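Local coordinates for 6b protein (Agrobacterium vitis, PDB 3AQ2) that disturbs plant cell proliferation, probably by interfering with host microRNA machinery, and adopts an ADP-ribosylation fold, at residues D56-S61 with M139-I144. Sequence-based numbering, arbitrary orientation.
Sequences DEYLLS and MSQLFI
The carboxamide of Gln-141 stacks, offset, against one face of the Tyr-58 ring at its CD2–CE2 rim, the planes 22° apart, with Gln-141 CD 3.3 Å from Tyr-58 CE2. The flat ring gives the amide a surface, and its CZ and OH meet the aliphatic CB of Gln-141. A bend at chi2 (-81°) turns CD toward the backbone of 56-61, where the amide stands in for a strand neighbour: OE1 takes the N-H of Tyr-58 in a nearly straight bond (3.0 Å), and NE2 gives to Asp-56 O at 2.9 Å, that oxygen lying close to the amide plane. Glutamine suits the place because one flat group both stacks and supplies an acceptor and a donor, a pairing that fixes its rotation. The backbone N of Gln-141 also reaches Tyr-58 O, and Leu-60 N makes a weak bond to Met-139 O. Together they form a single beta bridge, Leu-59 facing Ser-140, that joins strand 58-60, itself paired with strand 41-43, to the turn leading into strand 143-151 of this ADP-ribosylation fold. Ser-140 OG donates to the anti lone pair of Glu-57 OE2 (2.7 Å) and accepts from Leu-142 N, an ST turn within the type I turn from Ser-140 to Phe-143; a small hydroxyl can serve carboxylate and turn at once. Glu-57 suits this spot because its second oxygen, OE1, forms a salt bridge with Arg-161, which would favour a charged carboxylate in this buried setting. Branched aliphatic ends fill in around these polar groups: Leu-142 CD1 packs on Glu-57 CD (3.5 Å), Leu-60 CD1 against the Ser-140 to Gln-141 peptide, and Leu-59 on Phe-34 of helix 20-38 and Tyr-195.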
ATOM      1  N   ASP A  56      16.933  -1.106  -7.864  1.00 13.35           N
ATOM      2  CA  ASP A  56      17.204   0.122  -7.111  1.00 14.37           C
ATOM      3  C   ASP A  56      16.128   0.507  -6.084  1.00 13.49           C
ATOM      4  O   ASP A  56      16.314   1.474  -5.342  1.00 13.96           O
ATOM      5  CB  ASP A  56      17.467   1.293  -8.060  1.00 15.08           C
ATOM      6  CG  ASP A  56      18.749   1.124  -8.846  1.00 17.27           C
ATOM      7  OD1 ASP A  56      19.775   0.741  -8.239  1.00 19.18           O
ATOM      8  OD2 ASP A  56      18.742   1.376 -10.072  1.00 19.16           O
ATOM      9  N   GLU A  57      15.027  -0.237  -6.028  1.00 12.61           N
ATOM     10  CA  GLU A  57      13.903   0.151  -5.158  1.00 12.06           C
ATOM     11  C   GLU A  57      14.094  -0.382  -3.740  1.00 12.05           C
ATOM     12  O   GLU A  57      14.379  -1.568  -3.558  1.00 12.77           O
ATOM     13  CB  GLU A  57      12.568  -0.329  -5.734  1.00 11.38           C
ATOM     14  CG  GLU A  57      11.368   0.289  -5.025  1.00 11.31           C
ATOM     15  CD  GLU A  57      10.042   0.098  -5.763  1.00 11.53           C
ATOM     16  OE1 GLU A  57       9.997  -0.641  -6.769  1.00 12.16           O
ATOM     17  OE2 GLU A  57       9.047   0.714  -5.323  1.00 11.35           O
ATOM     18  N   TYR A  58      13.936   0.485  -2.740  1.00 12.09           N
ATOM     19  CA  TYR A  58      14.109   0.065  -1.349  1.00 12.93           C
ATOM     20  C   TYR A  58      13.019   0.639  -0.458  1.00 13.20           C
ATOM     21  O   TYR A  58      12.549   1.752  -0.692  1.00 12.31           O
ATOM     22  CB  TYR A  58      15.500   0.462  -0.826  1.00 14.15           C
ATOM     23  CG  TYR A  58      15.750   1.959  -0.808  1.00 15.01           C
ATOM     24  CD1 TYR A  58      15.327   2.731   0.267  1.00 15.99           C
ATOM     25  CD2 TYR A  58      16.419   2.596  -1.856  1.00 16.25           C
ATOM     26  CE1 TYR A  58      15.543   4.105   0.309  1.00 17.26           C
ATOM     27  CE2 TYR A  58      16.640   3.988  -1.825  1.00 16.67           C
ATOM     28  CZ  TYR A  58      16.189   4.725  -0.735  1.00 17.08           C
ATOM     29  OH  TYR A  58      16.383   6.094  -0.657  1.00 19.23           O
ATOM     30  N   LEU A  59      12.597  -0.143   0.530  1.00 13.79           N
ATOM     31  CA  LEU A  59      11.622   0.320   1.506  1.00 15.25           C
ATOM     32  C   LEU A  59      12.336   1.046   2.613  1.00 16.72           C
ATOM     33  O   LEU A  59      13.408   0.627   3.058  1.00 16.63           O
ATOM     34  CB  LEU A  59      10.839  -0.845   2.128  1.00 14.96           C
ATOM     35  CG  LEU A  59      10.149  -1.856   1.219  1.00 16.00           C
ATOM     36  CD1 LEU A  59       9.351  -2.837   2.070  1.00 16.33           C
ATOM     37  CD2 LEU A  59       9.249  -1.171   0.215  1.00 16.73           C
ATOM     38  N   LEU A  60      11.687   2.113   3.074  1.00 18.48           N
ATOM     39  CA  LEU A  60      12.110   2.852   4.244  1.00 20.50           C
ATOM     40  C   LEU A  60      11.157   2.411   5.352  1.00 19.82           C
ATOM     41  O   LEU A  60       9.986   2.777   5.347  1.00 19.91           O
ATOM     42  CB  LEU A  60      11.987   4.364   3.985  1.00 20.79           C
ATOM     43  CG  LEU A  60      12.740   5.011   2.802  1.00 22.72           C
ATOM     44  CD1 LEU A  60      12.182   4.585   1.454  1.00 24.83           C
ATOM     45  CD2 LEU A  60      12.672   6.522   2.906  1.00 23.16           C
ATOM     46  N   SER A  61      11.646   1.589   6.270  1.00 19.59           N
ATOM     47  CA  SER A  61      10.761   0.971   7.258  1.00 20.10           C
ATOM     48  C   SER A  61      10.639   1.762   8.563  1.00 20.15           C
ATOM     49  O   SER A  61       9.827   1.412   9.423  1.00 20.19           O
ATOM     50  CB  SER A  61      11.218  -0.449   7.556  1.00 20.38           C
ATOM     51  OG  SER A  61      12.551  -0.437   8.011  1.00 24.45           O
ATOM     52  N   MET A 139       6.280   2.237   2.420  1.00  9.79           N
ATOM     53  CA  MET A 139       6.546   2.760   1.081  1.00  9.62           C
ATOM     54  C   MET A 139       8.040   2.822   0.762  1.00  9.93           C
ATOM     55  O   MET A 139       8.876   3.087   1.639  1.00 10.78           O
ATOM     56  CB  MET A 139       5.949   4.160   0.938  1.00  9.21           C
ATOM     57  CG  MET A 139       4.432   4.135   0.909  1.00  9.65           C
ATOM     58  SD  MET A 139       3.730   5.792   0.857  1.00 10.91           S
ATOM     59  CE  MET A 139       4.427   6.478   2.359  1.00 11.12           C
ATOM     60  N   SER A 140       8.350   2.560  -0.506  1.00 10.16           N
ATOM     61  CA  SER A 140       9.700   2.697  -1.028  1.00 10.58           C
ATOM     62  C   SER A 140      10.026   4.165  -1.328  1.00 11.06           C
ATOM     63  O   SER A 140       9.166   5.042  -1.208  1.00 11.65           O
ATOM     64  CB  SER A 140       9.828   1.890  -2.314  1.00 10.74           C
ATOM     65  OG  SER A 140       9.137   2.560  -3.351  1.00 11.27           O
ATOM     66  N   GLN A 141      11.257   4.426  -1.754  1.00 11.35           N
ATOM     67  CA  GLN A 141      11.659   5.798  -2.050  1.00 11.60           C
ATOM     68  C   GLN A 141      10.974   6.316  -3.323  1.00 11.75           C
ATOM     69  O   GLN A 141      11.017   7.514  -3.608  1.00 13.16           O
ATOM     70  CB  GLN A 141      13.185   5.941  -2.124  1.00 12.39           C
ATOM     71  CG  GLN A 141      13.804   5.684  -3.507  1.00 12.56           C
ATOM     72  CD  GLN A 141      13.994   4.199  -3.854  1.00 12.68           C
ATOM     73  OE1 GLN A 141      13.274   3.320  -3.377  1.00 12.18           O
ATOM     74  NE2 GLN A 141      14.963   3.936  -4.720  1.00 13.17           N
ATOM     75  N   LEU A 142      10.333   5.417  -4.070  1.00 11.35           N
ATOM     76  CA  LEU A 142       9.644   5.812  -5.305  1.00 12.43           C
ATOM     77  C   LEU A 142       8.252   6.390  -5.065  1.00 12.18           C
ATOM     78  O   LEU A 142       7.612   6.886  -6.002  1.00 13.56           O
ATOM     79  CB  LEU A 142       9.589   4.653  -6.301  1.00 12.28           C
ATOM     80  CG  LEU A 142      10.936   4.062  -6.712  1.00 13.95           C
ATOM     81  CD1 LEU A 142      10.698   2.929  -7.679  1.00 14.86           C
ATOM     82  CD2 LEU A 142      11.853   5.109  -7.335  1.00 16.03           C
ATOM     83  N   PHE A 143       7.765   6.315  -3.830  1.00 11.70           N
ATOM     84  CA  PHE A 143       6.505   6.975  -3.493  1.00 11.31           C
ATOM     85  C   PHE A 143       6.792   8.441  -3.172  1.00 12.55           C
ATOM     86  O   PHE A 143       7.651   8.747  -2.327  1.00 14.10           O
ATOM     87  CB  PHE A 143       5.860   6.308  -2.278  1.00 10.80           C
ATOM     88  CG  PHE A 143       5.144   5.009  -2.592  1.00 10.59           C
ATOM     89  CD1 PHE A 143       5.856   3.807  -2.664  1.00 10.60           C
ATOM     90  CD2 PHE A 143       3.763   4.982  -2.798  1.00 10.44           C
ATOM     91  CE1 PHE A 143       5.195   2.597  -2.937  1.00 11.50           C
ATOM     92  CE2 PHE A 143       3.099   3.787  -3.071  1.00 10.76           C
ATOM     93  CZ  PHE A 143       3.823   2.583  -3.127  1.00 10.09           C
ATOM     94  N   ILE A 144       6.077   9.344  -3.833  1.00 11.61           N
ATOM     95  CA  ILE A 144       6.190  10.766  -3.553  1.00 12.46           C
ATOM     96  C   ILE A 144       4.882  11.235  -2.936  1.00 11.24           C
ATOM     97  O   ILE A 144       3.818  10.709  -3.283  1.00 11.68           O
ATOM     98  CB  ILE A 144       6.508  11.581  -4.836  1.00 12.75           C
ATOM     99  CG1 ILE A 144       5.456  11.330  -5.927  1.00 13.96           C
ATOM    100  CG2 ILE A 144       7.929  11.255  -5.337  1.00 14.84           C
ATOM    101  CD1 ILE A 144       5.460  12.367  -7.048  1.00 14.21           C
TER